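PDB 6LSV: jasmonate-induced oxygenase 2 from Arabidopsis thaliana, which catalyses the iron- and 2-oxoglutarate-dependent hydroxylation of the plant hormone jasmonate to 12-hydroxyjasmonate in defence signalling. Local coordinates for residues D62-M65 with A66-E70; P159-R162 with E163-E167. All coordinates share one frame; numbering follows the deposited sequence.

Contacts 1 and 2 are both local, each the first turns of a helix. Residues 62-70 open helix 63-74 and residues 159-167 open the long helix 161-186, so the two follow one another in series along the chain. Their centres are 35 Å apart and their nearest atoms about 22 Å, with no direct touch. What joins them is helix 161-186 itself: contact 2 lies at its start, while Val182 and Asn186 near its end pack against side chains of contact 1. Contact 1 is away from the iron, 2-oxoglutarate and jasmonate sites, whereas in contact 2 the side chain of Ile165 comes within about 11 Å of that of Arg208, a jasmonate-binding residue.

Contact 1. Residues D62-M65 with A66-E70; sequences DVIM and ARISE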
loop_
_atom_site.group_PDB
_atom_site.type_symbol
_atom_site.label_atom_id
_atom_site.label_comp_id
_atom_site.label_asym_id
_atom_site.label_seq_id
_atom_site.Cartn_x
_atom_site.Cartn_y
_atom_site.Cartn_z
ATOM N N ASP A 62 6.410 -6.817 -26.258
ATOM C CA ASP A 62 6.013 -5.643 -27.009
ATOM C C ASP A 62 6.888 -4.444 -26.641
ATOM O O ASP A 62 7.859 -4.551 -25.888
ATOM C CB ASP A 62 4.534 -5.361 -26.743
ATOM C CG ASP A 62 3.878 -4.547 -27.835
ATOM O OD1 ASP A 62 3.541 -5.119 -28.893
ATOM O OD2 ASP A 62 3.693 -3.330 -27.623
ATOM N N VAL A 63 6.543 -3.282 -27.205
ATOM C CA VAL A 63 7.063 -2.013 -26.702
ATOM C C VAL A 63 6.645 -1.820 -25.252
ATOM O O VAL A 63 7.316 -1.116 -24.484
ATOM C CB VAL A 63 6.574 -0.855 -27.598
ATOM C CG1 VAL A 63 7.135 0.486 -27.132
ATOM C CG2 VAL A 63 6.944 -1.118 -29.051
ATOM N N ILE A 64 5.545 -2.459 -24.847
ATOM C CA ILE A 64 5.032 -2.308 -23.492
ATOM C C ILE A 64 5.954 -2.968 -22.482
ATOM O O ILE A 64 6.116 -2.467 -21.362
ATOM C CB ILE A 64 3.598 -2.858 -23.428
ATOM C CG1 ILE A 64 3.579 -4.389 -23.529
ATOM C CG2 ILE A 64 2.845 -2.304 -24.580
ATOM C CD1 ILE A 64 3.326 -5.109 -22.216
ATOM N N MET A 65 6.572 -4.091 -22.851
ATOM C CA MET A 65 7.539 -4.719 -21.962
ATOM C C MET A 65 8.684 -3.766 -21.659
ATOM O O MET A 65 9.186 -3.722 -20.531
ATOM C CB MET A 65 8.059 -6.015 -22.581
ATOM C CG MET A 65 8.189 -7.148 -21.589
ATOM S SD MET A 65 6.590 -7.828 -21.128
ATOM C CE MET A 65 7.120 -9.286 -20.229
ATOM N N ALA A 66 9.091 -2.972 -22.651
ATOM C CA ALA A 66 10.076 -1.932 -22.389
ATOM C C ALA A 66 9.491 -0.833 -21.509
ATOM O O ALA A 66 10.184 -0.297 -20.638
ATOM C CB ALA A 66 10.596 -1.356 -23.705
ATOM N N ARG A 67 8.215 -0.495 -21.710
ATOM C CA ARG A 67 7.597 0.565 -20.917
ATOM C C ARG A 67 7.397 0.127 -19.472
ATOM O O ARG A 67 7.678 0.889 -18.540
ATOM C CB ARG A 67 6.265 0.986 -21.534
ATOM C CG ARG A 67 6.388 1.680 -22.873
ATOM C CD ARG A 67 5.050 1.678 -23.588
ATOM N NE ARG A 67 3.950 1.945 -22.665
ATOM C CZ ARG A 67 2.993 2.838 -22.887
ATOM N NH1 ARG A 67 3.000 3.551 -24.005
ATOM N NH2 ARG A 67 2.027 3.020 -21.994
ATOM N N ILE A 68 6.897 -1.096 -19.271
ATOM C CA ILE A 68 6.725 -1.625 -17.921
ATOM C C ILE A 68 8.057 -1.630 -17.181
ATOM O O ILE A 68 8.161 -1.165 -16.039
ATOM C CB ILE A 68 6.120 -3.039 -17.974
ATOM C CG1 ILE A 68 4.717 -3.019 -18.581
ATOM C CG2 ILE A 68 6.094 -3.660 -16.587
ATOM C CD1 ILE A 68 4.140 -4.403 -18.750
ATOM N N SER A 69 9.098 -2.163 -17.825
ATOM C CA SER A 69 10.413 -2.193 -17.198
ATOM C C SER A 69 10.975 -0.789 -17.029
ATOM O O SER A 69 11.665 -0.517 -16.040
ATOM C CB SER A 69 11.371 -3.055 -18.017
ATOM O OG SER A 69 12.704 -2.602 -17.865
ATOM N N GLU A 70 10.686 0.116 -17.968
ATOM C CA GLU A 70 11.096 1.504 -17.786
ATOM C C GLU A 70 10.404 2.130 -16.580
ATOM O O GLU A 70 11.010 2.929 -15.856
ATOM C CB GLU A 70 10.806 2.310 -19.049
ATOM C CG GLU A 70 11.774 3.462 -19.295
ATOM C CD GLU A 70 13.195 2.996 -19.588
ATOM O OE1 GLU A 70 13.992 2.868 -18.632
ATOM O OE2 GLU A 70 13.517 2.765 -20.775
#
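The carbonyl oxygen of Ile64 receives the backbone N-H of Ile68, with 2.6 Å between Ile64 O and Ile68 N. The bond is nearly straight at the hydrogen (175°), and the donor lies nearly along the C=O axis. The CG1 methylene of Ile68 lies next to the same oxygen. That position follows from the first torsion of Ile68, which sets CG1 anti to its own carbonyl carbon (chi1 -64°) and beside the backbone N. Farther out, the two isoleucine side chains run side by side in the same direction and meet at their ends, Ile64 CD1 to Ile68 CD1 at 3.6 Å.

These residues form the first turns of helix 63-74, which lies outside the strands of the double-stranded beta-helix (jelly-roll) core of the 2-oxoglutarate dioxygenases. Asp62 occupies the N-cap, where its OD2 accepts a weak bond from Ile64 N at 3.4 Å. The regular i to i+4 pattern then takes over: Arg67 N donates to Val63 O at 3.0 Å, and Ser69 N to Met65 O at 3.1 Å.

Arg67 reaches back along the helix toward its N-terminal end. Its CG rests 3.4 Å from Val63 O, and its CD passes near Ile64 CA and, more loosely, the CG1 methyl of Val63. A bend at chi3 (41°) turns the chain beyond CD, and Ile64 CA lies obliquely off the guanidinium. Ala66 CB also borders Val63 O.

The helix is seated against two neighbouring elements. Met65, Ile68 and Ser69 touch Asn186 of helix 161-186, and Met65 also meets Val182, while Arg67 and Ile68 lie on Ile48 of strand 47-49, an outermost strand of the large mixed sheet.

Contact 2. Residues P159-R162 with E163-E167; sequences PTIR and EVIDE
Residues 159-167 run from a loop into a helix without a break, and Thr160 O accepts from two successive amides of the first turn. Val164 N donates to Thr160 O at 3.0 Å, whereas the bond from Glu163 N is weak and strongly bent (121°). Ile165 N to Ile161 O at 2.8 Å and Asp166 N to Arg162 O at 3.1 Å continue the alpha-helical pattern. Among the side chains, Val164 sends CG2 back to 3.2 Å from Thr160 O. Ile161 and Ile165 lie alongside each other, pointing the same way. With chi1 of Ile161 at -166°, its CG1 swings beside the carbonyl carbon and meets Ile165 CD1 at 3.7 Å.

This is the opening of helix 161-186, outside the jelly-roll strands, where the isoleucine pair belongs to a buried face packed on helix 87-102: Ile161 touches Asn96 and Ile165 touches Trp97. Thr160 OG1 is hydrogen-bonded to OD1 of the same Asn96. The extended chain of Arg162 carries NE to a hydrogen bond with Pro155 O in the loop before the helix, and Asp166 OD1 forms a salt bridge with Lys149 NZ of that loop.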
loop_
_atom_site.group_PDB
_atom_site.type_symbol
_atom_site.label_atom_id
_atom_site.label_comp_id
_atom_site.label_asym_id
_atom_site.label_seq_id
_atom_site.Cartn_x
_atom_site.Cartn_y
_atom_site.Cartn_z
ATOM N N PRO A 159 -23.687 -6.126 4.759
ATOM C CA PRO A 159 -23.817 -7.589 4.852
ATOM C C PRO A 159 -23.087 -8.330 3.752
ATOM O O PRO A 159 -22.806 -9.523 3.911
ATOM C CB PRO A 159 -25.334 -7.805 4.779
ATOM C CG PRO A 159 -25.918 -6.476 5.227
ATOM C CD PRO A 159 -24.999 -5.474 4.608
ATOM N N THR A 160 -22.738 -7.654 2.663
ATOM C CA THR A 160 -22.014 -8.267 1.562
ATOM C C THR A 160 -20.503 -8.114 1.667
ATOM O O THR A 160 -19.784 -8.734 0.876
ATOM C CB THR A 160 -22.482 -7.660 0.237
ATOM O OG1 THR A 160 -22.478 -6.231 0.343
ATOM C CG2 THR A 160 -23.886 -8.131 -0.095
ATOM N N ILE A 161 -20.002 -7.330 2.630
ATOM C CA ILE A 161 -18.607 -6.893 2.583
ATOM C C ILE A 161 -17.655 -8.083 2.638
ATOM O O ILE A 161 -16.642 -8.112 1.930
ATOM C CB ILE A 161 -18.316 -5.868 3.700
ATOM C CG1 ILE A 161 -16.978 -5.166 3.440
ATOM C CG2 ILE A 161 -18.323 -6.511 5.087
ATOM C CD1 ILE A 161 -16.686 -4.019 4.389
ATOM N N ARG A 162 -17.971 -9.096 3.447
ATOM C CA ARG A 162 -17.048 -10.215 3.592
ATOM C C ARG A 162 -16.992 -11.070 2.335
ATOM O O ARG A 162 -15.943 -11.647 2.028
ATOM C CB ARG A 162 -17.435 -11.066 4.797
ATOM C CG ARG A 162 -17.351 -10.313 6.102
ATOM C CD ARG A 162 -17.450 -11.249 7.272
ATOM N NE ARG A 162 -17.340 -10.534 8.536
ATOM C CZ ARG A 162 -17.433 -11.114 9.727
ATOM N NH1 ARG A 162 -17.634 -12.421 9.813
ATOM N NH2 ARG A 162 -17.318 -10.387 10.829
ATOM N N GLU A 163 -18.099 -11.164 1.599
ATOM C CA GLU A 163 -18.070 -11.890 0.337
ATOM C C GLU A 163 -17.357 -11.091 -0.746
ATOM O O GLU A 163 -16.702 -11.677 -1.617
ATOM C CB GLU A 163 -19.492 -12.242 -0.094
ATOM C CG GLU A 163 -20.179 -13.215 0.849
ATOM C CD GLU A 163 -21.627 -13.475 0.477
ATOM O OE1 GLU A 163 -22.404 -12.501 0.384
ATOM O OE2 GLU A 163 -21.986 -14.657 0.280
ATOM N N VAL A 164 -17.457 -9.761 -0.697
ATOM C CA VAL A 164 -16.752 -8.926 -1.664
ATOM C C VAL A 164 -15.259 -8.893 -1.360
ATOM O O VAL A 164 -14.430 -8.856 -2.276
ATOM C CB VAL A 164 -17.359 -7.513 -1.693
ATOM C CG1 VAL A 164 -16.666 -6.661 -2.741
ATOM C CG2 VAL A 164 -18.850 -7.588 -1.980
ATOM N N ILE A 165 -14.889 -8.903 -0.075
ATOM C CA ILE A 165 -13.473 -8.940 0.289
ATOM C C ILE A 165 -12.839 -10.240 -0.191
ATOM O O ILE A 165 -11.768 -10.241 -0.808
ATOM C CB ILE A 165 -13.296 -8.762 1.808
ATOM C CG1 ILE A 165 -13.649 -7.342 2.247
ATOM C CG2 ILE A 165 -11.866 -9.075 2.216
ATOM C CD1 ILE A 165 -13.921 -7.234 3.742
ATOM N N ASP A 166 -13.500 -11.370 0.083
ATOM C CA ASP A 166 -12.928 -12.672 -0.251
ATOM C C ASP A 166 -12.725 -12.827 -1.753
ATOM O O ASP A 166 -11.696 -13.349 -2.198
ATOM C CB ASP A 166 -13.823 -13.790 0.285
ATOM C CG ASP A 166 -13.039 -15.029 0.663
ATOM O OD1 ASP A 166 -11.958 -14.880 1.266
ATOM O OD2 ASP A 166 -13.498 -16.148 0.350
ATOM N N GLU A 167 -13.696 -12.383 -2.553
ATOM C CA GLU A 167 -13.547 -12.505 -3.997
ATOM C C GLU A 167 -12.546 -11.490 -4.537
ATOM O O GLU A 167 -11.712 -11.831 -5.382
ATOM C CB GLU A 167 -14.904 -12.353 -4.684
ATOM C CG GLU A 167 -14.915 -12.879 -6.112
ATOM C CD GLU A 167 -15.998 -12.249 -6.968
ATOM O OE1 GLU A 167 -16.925 -11.634 -6.403
ATOM O OE2 GLU A 167 -15.915 -12.365 -8.210
#